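Local coordinates for octaprenyl-diphosphate synthase (Roseobacter denitrificans, PDB 4JXN), which probably makes all-trans-octaprenyl diphosphate, the quinone side-chain precursor, by adding five isopentenyl units to farnesyl diphosphate with magnesium as cofactor, at residues Ala16-Ser21 / Pro314-Lys319; His76-Ala81 / Val134-Leu139; Gly192-Gly197 / Asp201-Leu206; Asp239-Arg244 / Arg262-Arg267; Ala304-Ala309 / Asp324-Val329. All blocks are in the same frame, centred on the assembly; numbering follows the deposited sequence.

In the fold
The five contacts lie in one all-helical fold. Interaction 1 joins helix 9-34 to the start of helix 317-330, so it spans nearly the whole chain and encloses interactions 2, 3 and 4, which follow one another in sequence. Interaction 5 interleaves with it along the chain and shares its last helix. Interaction 3 shares a side of the chain's centre with interactions 1 and 2; centres of 2 and 3 lie about 14 Å apart, and Leu79 of one packs on Ile195 of the other. Interaction 3 also touches 1 and 5. Helix 317-330 ties helix 9-34 to helix 291-309, while across the centre interaction 4, its centre about 43 Å from that of 1, holds a separate aromatic cluster.

Interaction 1: residues Ala16-Ser21 / Pro314-Lys319; sequences AAYLES and PAHPVK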
# COMPACT_ATOMS: atom_id res chain seq x y z
N ALA A 16 -5.70 -15.76 25.57
CA ALA A 16 -4.37 -16.08 25.05
C ALA A 16 -4.12 -17.59 24.96
O ALA A 16 -3.71 -18.09 23.91
CB ALA A 16 -3.31 -15.43 25.94
N ALA A 17 -4.35 -18.29 26.07
CA ALA A 17 -4.12 -19.74 26.16
C ALA A 17 -5.04 -20.53 25.23
O ALA A 17 -4.66 -21.57 24.69
CB ALA A 17 -4.29 -20.22 27.59
N TYR A 18 -6.26 -20.05 25.05
CA TYR A 18 -7.19 -20.71 24.14
C TYR A 18 -6.74 -20.53 22.69
O TYR A 18 -6.80 -21.46 21.90
CB TYR A 18 -8.59 -20.15 24.34
CG TYR A 18 -9.64 -20.72 23.41
CD1 TYR A 18 -9.83 -20.20 22.14
CD2 TYR A 18 -10.45 -21.77 23.82
CE1 TYR A 18 -10.79 -20.72 21.29
CE2 TYR A 18 -11.42 -22.30 22.97
CZ TYR A 18 -11.58 -21.77 21.71
OH TYR A 18 -12.53 -22.27 20.85
N LEU A 19 -6.25 -19.34 22.37
CA LEU A 19 -5.82 -19.02 21.01
C LEU A 19 -4.36 -19.34 20.79
O LEU A 19 -3.84 -19.09 19.70
CB LEU A 19 -6.04 -17.54 20.74
CG LEU A 19 -7.50 -17.14 20.73
CD1 LEU A 19 -7.62 -15.62 20.67
CD2 LEU A 19 -8.22 -17.81 19.57
N GLU A 20 -3.70 -19.88 21.81
CA GLU A 20 -2.26 -20.12 21.84
C GLU A 20 -1.71 -20.69 20.54
O GLU A 20 -0.71 -20.20 19.99
CB GLU A 20 -1.94 -21.08 23.00
CG GLU A 20 -0.66 -21.92 22.87
CD GLU A 20 0.59 -21.09 22.65
OE1 GLU A 20 0.55 -19.86 22.87
OE2 GLU A 20 1.62 -21.69 22.26
N SER A 21 -2.37 -21.74 20.05
CA SER A 21 -1.85 -22.52 18.94
C SER A 21 -2.04 -21.77 17.62
O SER A 21 -1.13 -21.71 16.79
CB SER A 21 -2.57 -23.88 18.90
OG SER A 21 -3.96 -23.71 18.69
N PRO A 314 -25.31 -16.56 20.73
CA PRO A 314 -25.48 -17.64 21.70
C PRO A 314 -24.21 -17.80 22.53
O PRO A 314 -23.12 -17.52 22.03
CB PRO A 314 -25.73 -18.86 20.82
CG PRO A 314 -25.03 -18.56 19.54
CD PRO A 314 -25.03 -17.07 19.38
N ALA A 315 -24.37 -18.24 23.78
CA ALA A 315 -23.27 -18.33 24.74
C ALA A 315 -22.17 -19.25 24.25
O ALA A 315 -22.42 -20.23 23.55
CB ALA A 315 -23.78 -18.81 26.10
N HIS A 316 -20.94 -18.93 24.63
CA HIS A 316 -19.78 -19.60 24.08
C HIS A 316 -18.52 -19.08 24.80
O HIS A 316 -18.43 -17.89 25.10
CB HIS A 316 -19.68 -19.30 22.58
CG HIS A 316 -18.55 -20.02 21.90
ND1 HIS A 316 -17.27 -19.52 21.89
CD2 HIS A 316 -18.50 -21.20 21.26
CE1 HIS A 316 -16.48 -20.36 21.26
NE2 HIS A 316 -17.20 -21.39 20.86
N PRO A 317 -17.55 -19.97 25.08
CA PRO A 317 -16.37 -19.56 25.86
C PRO A 317 -15.58 -18.40 25.30
O PRO A 317 -14.95 -17.66 26.06
CB PRO A 317 -15.49 -20.81 25.86
CG PRO A 317 -16.42 -21.94 25.58
CD PRO A 317 -17.53 -21.40 24.73
N VAL A 318 -15.56 -18.27 23.99
CA VAL A 318 -14.93 -17.11 23.35
C VAL A 318 -15.78 -15.87 23.53
O VAL A 318 -15.22 -14.77 23.65
CB VAL A 318 -14.62 -17.36 21.85
CG1 VAL A 318 -14.09 -16.09 21.20
CG2 VAL A 318 -13.60 -18.47 21.70
N LYS A 319 -17.10 -16.02 23.57
CA LYS A 319 -18.00 -14.90 23.88
C LYS A 319 -17.58 -14.25 25.20
O LYS A 319 -17.53 -13.02 25.32
CB LYS A 319 -19.48 -15.35 23.93
CG LYS A 319 -20.51 -14.24 23.78
CD LYS A 319 -21.91 -14.72 24.16
CE LYS A 319 -22.88 -13.57 24.39
NZ LYS A 319 -24.06 -13.97 25.21
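Tyr18 of helix 9-34 reaches across to Val318, in the first turn of helix 317-330, and its phenol makes nearly all of the contact. The tyrosine CG is anti to the backbone N (chi1 178°), which carries the ring outward from its helix until CE1 lies 3.6 Å from Val318 CG2. CZ and OH follow the same methyl, with OH 4.0 Å from CG2, so one valine branch is lined by the outer part of the ring. The two side chains cross at about a right angle, and the methyl meets the ring obliquely. A long, flat residue suits this place because the backbones stay well apart, 8.6 Å between the CA atoms of Tyr18 and Val318; a beta-branched residue answers it with a rigid, compact methyl. Farther out, Tyr18 OH approaches the edge of the His316 imidazole, 4.4 Å from His316 CE1, which is proximity without a bond.

His316 has a task of its own as the N-cap of helix 317-330. Its ND1 accepts from Val318 N over 3.0 Å, with the donor tilted out of the ring plane, which is consistent with an unprotonated ND1. Pro317 fits the first turn, where a missing N-H costs little, and its CD lies over one face of the imidazole. The capping bond fixes the imidazole against the first turn, on which Val318 lies.

Helix 57-68 lies beside both halves of the contact: Leu19 touches Met60 and His67 on it, Val318 meets Ala64, and His316 meets Leu68.

Interaction 2: residues His76-Ala81 / Val134-Leu139; sequences HINLAA and VETGSL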
# COMPACT_ATOMS: atom_id res chain seq x y z
N HIS A 76 -8.87 -18.49 8.63
CA HIS A 76 -8.80 -17.58 9.79
C HIS A 76 -7.35 -17.23 10.14
O HIS A 76 -7.05 -16.10 10.56
CB HIS A 76 -9.56 -18.16 10.99
CG HIS A 76 -9.02 -19.46 11.49
ND1 HIS A 76 -8.76 -19.69 12.83
CD2 HIS A 76 -8.69 -20.61 10.85
CE1 HIS A 76 -8.29 -20.91 12.99
NE2 HIS A 76 -8.24 -21.49 11.80
N ILE A 77 -6.46 -18.18 9.91
CA ILE A 77 -5.02 -17.98 10.04
C ILE A 77 -4.51 -16.97 9.00
O ILE A 77 -3.74 -16.04 9.32
CB ILE A 77 -4.24 -19.31 9.86
CG1 ILE A 77 -4.79 -20.39 10.80
CG2 ILE A 77 -2.76 -19.12 10.14
CD1 ILE A 77 -4.78 -19.99 12.26
N ASN A 78 -4.93 -17.16 7.75
CA ASN A 78 -4.57 -16.20 6.69
C ASN A 78 -5.04 -14.80 7.09
O ASN A 78 -4.28 -13.83 7.05
CB ASN A 78 -5.21 -16.57 5.35
CG ASN A 78 -4.84 -17.96 4.87
OD1 ASN A 78 -4.60 -18.88 5.66
ND2 ASN A 78 -4.80 -18.13 3.55
N LEU A 79 -6.31 -14.73 7.47
CA LEU A 79 -6.94 -13.45 7.75
C LEU A 79 -6.33 -12.73 8.95
O LEU A 79 -6.22 -11.52 8.95
CB LEU A 79 -8.44 -13.64 7.95
CG LEU A 79 -9.16 -14.11 6.69
CD1 LEU A 79 -10.63 -14.37 6.98
CD2 LEU A 79 -8.96 -13.07 5.59
N ALA A 80 -5.96 -13.48 9.98
CA ALA A 80 -5.34 -12.86 11.14
C ALA A 80 -3.93 -12.39 10.80
O ALA A 80 -3.50 -11.35 11.28
CB ALA A 80 -5.33 -13.83 12.32
N ALA A 81 -3.22 -13.13 9.95
CA ALA A 81 -1.91 -12.68 9.45
C ALA A 81 -2.02 -11.36 8.66
O ALA A 81 -1.30 -10.37 8.92
CB ALA A 81 -1.26 -13.77 8.60
N VAL A 134 -6.61 -13.16 -0.71
CA VAL A 134 -7.05 -13.71 -2.00
C VAL A 134 -7.06 -15.23 -1.94
O VAL A 134 -7.99 -15.88 -2.45
CB VAL A 134 -6.15 -13.24 -3.18
CG1 VAL A 134 -6.40 -14.08 -4.43
CG2 VAL A 134 -6.38 -11.77 -3.48
N GLU A 135 -6.04 -15.80 -1.30
CA GLU A 135 -5.97 -17.25 -1.14
C GLU A 135 -7.16 -17.86 -0.39
O GLU A 135 -7.38 -19.07 -0.50
CB GLU A 135 -4.66 -17.63 -0.45
CG GLU A 135 -3.43 -17.44 -1.33
CD GLU A 135 -2.15 -17.24 -0.54
OE1 GLU A 135 -1.29 -16.46 -0.99
OE2 GLU A 135 -2.01 -17.86 0.53
N THR A 136 -7.92 -17.05 0.34
CA THR A 136 -9.06 -17.56 1.13
C THR A 136 -10.26 -17.86 0.27
O THR A 136 -11.20 -18.50 0.72
CB THR A 136 -9.50 -16.57 2.25
OG1 THR A 136 -10.06 -15.38 1.67
CG2 THR A 136 -8.33 -16.20 3.12
N GLY A 137 -10.25 -17.34 -0.96
CA GLY A 137 -11.36 -17.53 -1.89
C GLY A 137 -12.62 -16.73 -1.64
O GLY A 137 -13.62 -16.91 -2.35
N SER A 138 -12.59 -15.82 -0.65
CA SER A 138 -13.81 -15.11 -0.24
C SER A 138 -13.80 -13.66 -0.67
O SER A 138 -12.99 -12.84 -0.20
CB SER A 138 -14.02 -15.22 1.28
OG SER A 138 -15.11 -14.40 1.69
N LEU A 139 -14.72 -13.33 -1.56
CA LEU A 139 -14.80 -11.98 -2.08
C LEU A 139 -15.34 -11.05 -1.00
O LEU A 139 -14.88 -9.91 -0.85
CB LEU A 139 -15.64 -11.95 -3.35
CG LEU A 139 -14.96 -12.68 -4.50
CD1 LEU A 139 -15.98 -13.20 -5.51
CD2 LEU A 139 -13.94 -11.77 -5.18
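Asn78 and Leu79 of helix 75-94 pack against Glu135 and Thr136 in the turn that ends helix 116-134, a helix-to-turn contact within the all-alpha isoprenoid synthase fold. Residues Val134 to Gly137 form a type I beta turn, and Gly137 has the positive phi that glycine tolerates easily as the chain swings toward helix 139-162.

Asn78 can be followed outward. Its CB rests 3.9 Å from Thr136 CG2. With CG anti to the carbonyl carbon (chi1 -57°), the amide then slides past the threonine, the two side chains running in opposite directions. At the tip ND2 sits 4.0 Å from Glu135 CB and touches the same threonine methyl. It also comes within 4.1 Å of Glu135 OE2, too far for a bond, and the amide and carboxylate planes stand 77° apart. That carboxylate is instead engaged by Arg33 in a salt bridge through OE2.

Leu79 approaches the methyl from another direction, its CD2 lying 4.0 Å from Thr136 CG2 and the side chains crossing at about a right angle. The same leucine continues to Val141, Val191 and Ile195, joining the turn to the hydrophobic interior. Beyond the turn, Leu139 packs on Leu139 of the second subunit.

Threonine suits its position by serving two surroundings: the methyl faces helix 75-94 while the hydroxyl stays with its own backbone. Thr136 OG1 bonds to Met133 O and also receives a weak bond from Ser138 N, 3.5 Å long but fairly straight at 159°.

Interaction 3: residues Gly192-Gly197 / Asp201-Leu206; sequences GGVIAG and DHVAAL
An antiparallel helical hairpin, made by the end of helix 170-196 and the beginning of helix 200-224, brings Gly193 and Val194 against Leu206 and Val203. The short segments run at 161° to each other, and their axes approach to 9.3 Å. Glycine makes the closest point possible. Leu206 CD1 lies 3.7 Å from Gly193 CA, resting directly on the backbone; a CB at Gly193 would stand only 2.6 Å from that methyl, a clash. The leucine CG is anti to the carbonyl carbon (chi1 -80°), the setting from which CD1 meets the glycine.

Beside this pair the two valines meet through single branches, Val194 CG2 to Val203 CG1 at 3.9 Å, while the other Val203 methyl, CG2, faces the Gly193 backbone. Beta-branched residues suit a helix interface here because their methyls are held close to the backbone. Gly197 ends the first helix with positive phi in a Schellman motif, its N bonded to Val194 O. Val194 also touches Val141 and Ile144 of helix 139-162.

Between these segments methyls meet one another and glycine backbone, so shape and water exclusion govern; one turn earlier Thr189 OG1 bonds to Leu206 O, a directional tie between the same helices.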
# COMPACT_ATOMS: atom_id res chain seq x y z
N GLY A 192 -13.56 -12.59 10.61
CA GLY A 192 -13.56 -13.84 11.35
C GLY A 192 -14.93 -14.50 11.35
O GLY A 192 -15.05 -15.73 11.31
N GLY A 193 -15.98 -13.70 11.39
CA GLY A 193 -17.33 -14.24 11.37
C GLY A 193 -17.73 -14.65 9.97
O GLY A 193 -18.43 -15.65 9.78
N VAL A 194 -17.31 -13.87 8.99
CA VAL A 194 -17.69 -14.10 7.60
C VAL A 194 -17.06 -15.37 7.08
O VAL A 194 -17.73 -16.17 6.42
CB VAL A 194 -17.29 -12.91 6.71
CG1 VAL A 194 -17.30 -13.29 5.23
CG2 VAL A 194 -18.23 -11.74 6.97
N ILE A 195 -15.79 -15.57 7.37
CA ILE A 195 -15.09 -16.76 6.91
C ILE A 195 -15.71 -18.00 7.57
O ILE A 195 -15.77 -19.07 6.96
CB ILE A 195 -13.57 -16.67 7.15
CG1 ILE A 195 -12.82 -17.65 6.24
CG2 ILE A 195 -13.22 -16.91 8.61
CD1 ILE A 195 -12.89 -17.31 4.77
N ALA A 196 -16.20 -17.84 8.80
CA ALA A 196 -16.90 -18.92 9.49
C ALA A 196 -18.25 -19.26 8.85
O ALA A 196 -18.80 -20.33 9.10
CB ALA A 196 -17.11 -18.55 10.95
N GLY A 197 -18.78 -18.33 8.07
CA GLY A 197 -20.07 -18.47 7.41
C GLY A 197 -21.25 -18.08 8.29
O GLY A 197 -22.38 -18.52 8.05
N ASP A 201 -26.75 -11.28 11.20
CA ASP A 201 -26.89 -10.66 12.52
C ASP A 201 -25.64 -10.89 13.38
O ASP A 201 -25.12 -9.96 14.01
CB ASP A 201 -28.19 -11.11 13.24
CG ASP A 201 -28.29 -12.63 13.41
OD1 ASP A 201 -27.74 -13.38 12.58
OD2 ASP A 201 -28.95 -13.07 14.38
N HIS A 202 -25.13 -12.12 13.40
CA HIS A 202 -23.91 -12.43 14.14
C HIS A 202 -22.74 -11.56 13.63
O HIS A 202 -21.90 -11.11 14.40
CB HIS A 202 -23.54 -13.91 14.02
CG HIS A 202 -24.46 -14.84 14.76
ND1 HIS A 202 -24.03 -16.05 15.28
CD2 HIS A 202 -25.77 -14.74 15.08
CE1 HIS A 202 -25.05 -16.65 15.88
NE2 HIS A 202 -26.11 -15.88 15.77
N VAL A 203 -22.73 -11.30 12.33
CA VAL A 203 -21.64 -10.57 11.67
C VAL A 203 -21.66 -9.08 12.02
O VAL A 203 -20.65 -8.49 12.40
CB VAL A 203 -21.70 -10.79 10.14
CG1 VAL A 203 -20.68 -9.92 9.41
CG2 VAL A 203 -21.50 -12.27 9.80
N ALA A 204 -22.83 -8.47 11.89
CA ALA A 204 -23.03 -7.08 12.31
C ALA A 204 -22.64 -6.85 13.77
O ALA A 204 -22.10 -5.80 14.11
CB ALA A 204 -24.48 -6.69 12.10
N ALA A 205 -22.94 -7.82 14.64
CA ALA A 205 -22.59 -7.74 16.06
C ALA A 205 -21.08 -7.84 16.28
O ALA A 205 -20.50 -7.20 17.17
CB ALA A 205 -23.29 -8.84 16.85
N LEU A 206 -20.43 -8.66 15.48
CA LEU A 206 -18.98 -8.77 15.53
C LEU A 206 -18.34 -7.45 15.08
O LEU A 206 -17.39 -6.97 15.72
CB LEU A 206 -18.51 -9.93 14.65
CG LEU A 206 -18.65 -11.28 15.34
CD1 LEU A 206 -18.35 -12.42 14.37
CD2 LEU A 206 -17.75 -11.35 16.56

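Interaction 4: residues Asp239-Arg244 / Arg262-Arg267; sequences DDFRER and RAFWVR
Phe241, from the short helix 239-242, meets Phe264 and Trp265 of helix 259-270 in a small aromatic cluster of the all-alpha prenyl synthase fold. The contact buries 84 Å² in all, and its dense part is confined to the ends of three rings. Phe241 has CG anti to the backbone N (chi1 176°), which brings its ring toward the other helix: CZ lies 4.2 Å from Phe264 CZ, and CE1 lies 4.4 Å from Trp265 CZ3. This is van der Waals contact between ring carbons met obliquely, not a stack. Large flat residues suit the site because they bridge helices whose backbones remain apart.

Other helices complete the cluster. Leu279 and Ala282 of helix 278-288 press on Phe241, His281 meets Phe264 edge-to-face, and Trp265 is covered by Leu250, Ala253 and Val254 of helix 248-254.

The solvent side of the short helix is polar and much looser. Arg242 and Glu243 are exposed there; Arg242 pairs with Asp239 one turn back, though the modelled separation is too short to be trusted in detail. Arg244 ends the helix with positive phi in a Schellman motif, its N bonded to Phe241 O at 3.1 Å, and its NE ties it to the partner helix through Ile269 O. Asp240, by contrast, is buried, and its N bonds to Asp225, the last aspartate of the second DDxxD motif, which in relatives binds the allylic diphosphate through magnesium.

Within helix 259-270 the two aromatic neighbours also touch: Phe264 CD2 sits 4.1 Å above one face of the Trp265 ring, displaced toward its rim.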
# COMPACT_ATOMS: atom_id res chain seq x y z
N ASP A 239 2.84 14.05 25.30
CA ASP A 239 3.30 13.78 23.94
C ASP A 239 2.36 14.33 22.88
O ASP A 239 2.79 15.03 21.97
CB ASP A 239 3.52 12.27 23.75
CG ASP A 239 4.77 11.77 24.43
OD1 ASP A 239 5.44 12.58 25.11
OD2 ASP A 239 5.09 10.57 24.31
N ASP A 240 1.09 14.00 22.99
CA ASP A 240 0.05 14.49 22.07
C ASP A 240 -0.00 16.02 22.06
O ASP A 240 -0.26 16.64 21.01
CB ASP A 240 -1.33 13.93 22.44
CG ASP A 240 -1.50 12.48 22.01
OD1 ASP A 240 -1.22 12.17 20.83
OD2 ASP A 240 -1.94 11.65 22.84
N PHE A 241 0.24 16.62 23.23
CA PHE A 241 0.31 18.08 23.40
C PHE A 241 1.47 18.71 22.61
O PHE A 241 1.25 19.62 21.81
CB PHE A 241 0.41 18.44 24.89
CG PHE A 241 0.60 19.91 25.17
CD1 PHE A 241 -0.27 20.85 24.63
CD2 PHE A 241 1.64 20.35 25.97
CE1 PHE A 241 -0.10 22.21 24.88
CE2 PHE A 241 1.82 21.71 26.23
CZ PHE A 241 0.95 22.63 25.69
N ARG A 242 2.68 18.19 22.78
CA ARG A 242 3.81 18.66 22.01
C ARG A 242 3.59 18.40 20.52
O ARG A 242 3.88 19.26 19.70
CB ARG A 242 5.10 18.01 22.49
CG ARG A 242 5.13 17.88 24.00
CD ARG A 242 6.26 17.00 24.50
NE ARG A 242 6.25 16.84 25.95
CZ ARG A 242 6.41 15.67 26.57
NH1 ARG A 242 6.59 14.56 25.86
NH2 ARG A 242 6.40 15.61 27.89
N GLU A 243 3.05 17.23 20.20
CA GLU A 243 2.70 16.84 18.81
C GLU A 243 1.62 17.69 18.16
O GLU A 243 1.43 17.61 16.94
CB GLU A 243 2.23 15.37 18.75
CG GLU A 243 3.33 14.33 18.65
CD GLU A 243 2.77 12.94 18.36
OE1 GLU A 243 2.97 12.03 19.18
OE2 GLU A 243 2.12 12.78 17.30
N ARG A 244 0.87 18.45 18.96
CA ARG A 244 -0.17 19.35 18.43
C ARG A 244 -1.28 18.52 17.78
O ARG A 244 -1.97 18.95 16.84
CB ARG A 244 0.44 20.38 17.46
CG ARG A 244 1.67 21.10 18.02
CD ARG A 244 2.53 21.72 16.93
NE ARG A 244 1.78 22.73 16.19
CZ ARG A 244 2.16 23.28 15.04
NH1 ARG A 244 1.37 24.18 14.46
NH2 ARG A 244 3.30 22.92 14.46
N ARG A 262 -8.42 30.27 24.73
CA ARG A 262 -8.30 30.09 23.29
C ARG A 262 -6.92 30.56 22.82
O ARG A 262 -6.23 29.85 22.08
CB ARG A 262 -9.44 30.83 22.56
CG ARG A 262 -9.63 30.42 21.10
CD ARG A 262 -11.11 30.26 20.75
NE ARG A 262 -11.60 28.90 21.02
CZ ARG A 262 -12.88 28.55 21.17
NH1 ARG A 262 -13.18 27.27 21.41
NH2 ARG A 262 -13.86 29.44 21.08
N ALA A 263 -6.50 31.74 23.27
CA ALA A 263 -5.19 32.29 22.87
C ALA A 263 -4.07 31.34 23.20
O ALA A 263 -3.16 31.14 22.40
CB ALA A 263 -4.96 33.64 23.54
N PHE A 264 -4.15 30.73 24.39
CA PHE A 264 -3.21 29.68 24.76
C PHE A 264 -3.31 28.47 23.81
O PHE A 264 -2.29 27.91 23.42
CB PHE A 264 -3.46 29.22 26.20
CG PHE A 264 -2.56 28.10 26.64
CD1 PHE A 264 -1.26 28.37 27.04
CD2 PHE A 264 -2.99 26.79 26.63
CE1 PHE A 264 -0.41 27.35 27.44
CE2 PHE A 264 -2.16 25.76 27.02
CZ PHE A 264 -0.86 26.04 27.43
N TRP A 265 -4.52 28.05 23.44
CA TRP A 265 -4.68 26.91 22.53
C TRP A 265 -4.24 27.25 21.11
O TRP A 265 -3.50 26.50 20.49
CB TRP A 265 -6.13 26.40 22.51
CG TRP A 265 -6.55 25.80 23.81
CD1 TRP A 265 -7.60 26.19 24.58
CD2 TRP A 265 -5.93 24.72 24.50
NE1 TRP A 265 -7.66 25.44 25.72
CE2 TRP A 265 -6.65 24.51 25.68
CE3 TRP A 265 -4.81 23.92 24.24
CZ2 TRP A 265 -6.30 23.53 26.62
CZ3 TRP A 265 -4.47 22.94 25.16
CH2 TRP A 265 -5.22 22.76 26.34
N VAL A 266 -4.69 28.40 20.63
CA VAL A 266 -4.28 28.94 19.32
C VAL A 266 -2.76 28.97 19.15
O VAL A 266 -2.24 28.75 18.06
CB VAL A 266 -4.82 30.38 19.13
CG1 VAL A 266 -4.23 31.03 17.88
CG2 VAL A 266 -6.35 30.39 19.08
N ARG A 267 -2.05 29.22 20.25
CA ARG A 267 -0.61 29.43 20.24
C ARG A 267 0.23 28.15 20.28
O ARG A 267 1.23 28.04 19.57
CB ARG A 267 -0.23 30.32 21.44
CG ARG A 267 1.26 30.55 21.65
CD ARG A 267 1.54 31.68 22.65
NE ARG A 267 1.20 31.34 24.03
CZ ARG A 267 1.91 30.51 24.81
NH1 ARG A 267 1.50 30.27 26.06
NH2 ARG A 267 3.00 29.90 24.36

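Interaction 5: residues Ala304-Ala309 / Asp324-Val329; sequences ARAKAA and DLADYV
Lys307 of helix 291-309 and Asp327 of helix 317-330 form a salt bridge across the contact. NZ donates to Asp327 OD1 over 2.9 Å, reaching the syn lone pair on the side of the other oxygen, and adds a weak bond of 3.3 Å to OD2. The ammonium group is thus shared unequally between both oxygens of one carboxylate. Two features put it there: CG is anti to the carbonyl carbon, and the chain bends at chi3 (79°), turning the end toward the aspartate, which the lysine crosses at about a right angle.

The aliphatic part of the lysine packs as well, its CD lying 3.9 Å from Ala326 CB. The modelled 3.2 Å from Lys307 CG to the same methyl is tighter than van der Waals contact, and its exact value is doubtful. Segments 304-309 and 324-329 run antiparallel at 176°, their axes 8.9 Å apart at closest, within a pair of neighbouring helices; small residues suit so close a meeting. Swapping the lysine for an alanine would probably leave the Asp327 carboxylate without its positive partner and uncover the Ala326 methyl.

Deeper in, Ala306 CB faces Ala326 CB at 4.3 Å, methyl against methyl. Beyond the pair, Arg305 turns to Asp211 and Glu208 of helix 200-224, while Leu325 packs on Tyr209 of that helix and the ring of Tyr328 stacks with that of His12 on helix 9-34.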
# COMPACT_ATOMS: atom_id res chain seq x y z
N ALA A 304 -18.71 -0.57 27.24
CA ALA A 304 -19.97 -1.23 27.60
C ALA A 304 -20.77 -1.54 26.33
O ALA A 304 -21.44 -2.57 26.25
CB ALA A 304 -20.78 -0.37 28.54
N ARG A 305 -20.67 -0.64 25.36
CA ARG A 305 -21.30 -0.83 24.05
C ARG A 305 -20.77 -2.06 23.35
O ARG A 305 -21.53 -2.81 22.75
CB ARG A 305 -21.10 0.40 23.17
CG ARG A 305 -21.89 0.38 21.88
CD ARG A 305 -21.87 1.70 21.15
NE ARG A 305 -20.59 1.98 20.48
CZ ARG A 305 -20.28 1.61 19.23
NH1 ARG A 305 -19.09 1.94 18.75
NH2 ARG A 305 -21.11 0.92 18.47
N ALA A 306 -19.46 -2.26 23.43
CA ALA A 306 -18.84 -3.46 22.86
C ALA A 306 -19.50 -4.70 23.44
O ALA A 306 -19.99 -5.56 22.71
CB ALA A 306 -17.35 -3.48 23.12
N LYS A 307 -19.54 -4.79 24.76
CA LYS A 307 -20.08 -5.96 25.42
C LYS A 307 -21.55 -6.18 25.10
O LYS A 307 -21.97 -7.31 24.88
CB LYS A 307 -19.90 -5.87 26.93
CG LYS A 307 -18.52 -5.43 27.35
CD LYS A 307 -18.55 -4.86 28.75
CE LYS A 307 -18.59 -5.96 29.78
NZ LYS A 307 -18.63 -5.42 31.16
N ALA A 308 -22.33 -5.12 25.07
CA ALA A 308 -23.74 -5.23 24.73
C ALA A 308 -23.93 -5.74 23.31
O ALA A 308 -24.87 -6.46 23.03
CB ALA A 308 -24.45 -3.90 24.89
N ALA A 309 -23.04 -5.36 22.41
CA ALA A 309 -23.14 -5.79 21.02
C ALA A 309 -23.02 -7.32 20.86
O ALA A 309 -23.45 -7.88 19.86
CB ALA A 309 -22.09 -5.09 20.17
N ASP A 324 -14.63 -10.00 28.80
CA ASP A 324 -13.46 -9.70 29.62
C ASP A 324 -12.49 -8.74 28.92
O ASP A 324 -11.91 -7.86 29.55
CB ASP A 324 -12.71 -11.00 29.99
CG ASP A 324 -13.56 -11.96 30.83
OD1 ASP A 324 -14.52 -11.51 31.49
OD2 ASP A 324 -13.27 -13.18 30.84
N LEU A 325 -12.33 -8.91 27.61
CA LEU A 325 -11.45 -8.05 26.81
C LEU A 325 -11.96 -6.63 26.84
O LEU A 325 -11.17 -5.69 26.88
CB LEU A 325 -11.38 -8.54 25.36
CG LEU A 325 -10.44 -7.80 24.40
CD1 LEU A 325 -9.05 -7.58 24.98
CD2 LEU A 325 -10.34 -8.58 23.10
N ALA A 326 -13.28 -6.47 26.81
CA ALA A 326 -13.88 -5.13 26.82
C ALA A 326 -13.57 -4.42 28.14
O ALA A 326 -13.25 -3.23 28.16
CB ALA A 326 -15.38 -5.22 26.58
N ASP A 327 -13.65 -5.16 29.23
CA ASP A 327 -13.23 -4.66 30.55
C ASP A 327 -11.71 -4.45 30.64
O ASP A 327 -11.25 -3.42 31.14
CB ASP A 327 -13.70 -5.63 31.65
CG ASP A 327 -15.23 -5.73 31.74
OD1 ASP A 327 -15.91 -4.69 31.60
OD2 ASP A 327 -15.76 -6.85 31.96
N TYR A 328 -10.94 -5.41 30.14
CA TYR A 328 -9.48 -5.31 30.13
C TYR A 328 -8.97 -4.05 29.42
O TYR A 328 -8.03 -3.41 29.87
CB TYR A 328 -8.87 -6.55 29.47
CG TYR A 328 -7.36 -6.52 29.38
CD1 TYR A 328 -6.57 -6.99 30.43
CD2 TYR A 328 -6.71 -6.01 28.25
CE1 TYR A 328 -5.19 -6.96 30.36
CE2 TYR A 328 -5.33 -5.97 28.17
CZ TYR A 328 -4.57 -6.45 29.23
OH TYR A 328 -3.20 -6.42 29.16
N VAL A 329 -9.58 -3.70 28.29
CA VAL A 329 -9.16 -2.51 27.55
C VAL A 329 -9.29 -1.24 28.41
O VAL A 329 -8.48 -0.33 28.30
CB VAL A 329 -9.91 -2.35 26.21
CG1 VAL A 329 -9.73 -0.95 25.64
CG2 VAL A 329 -9.41 -3.38 25.20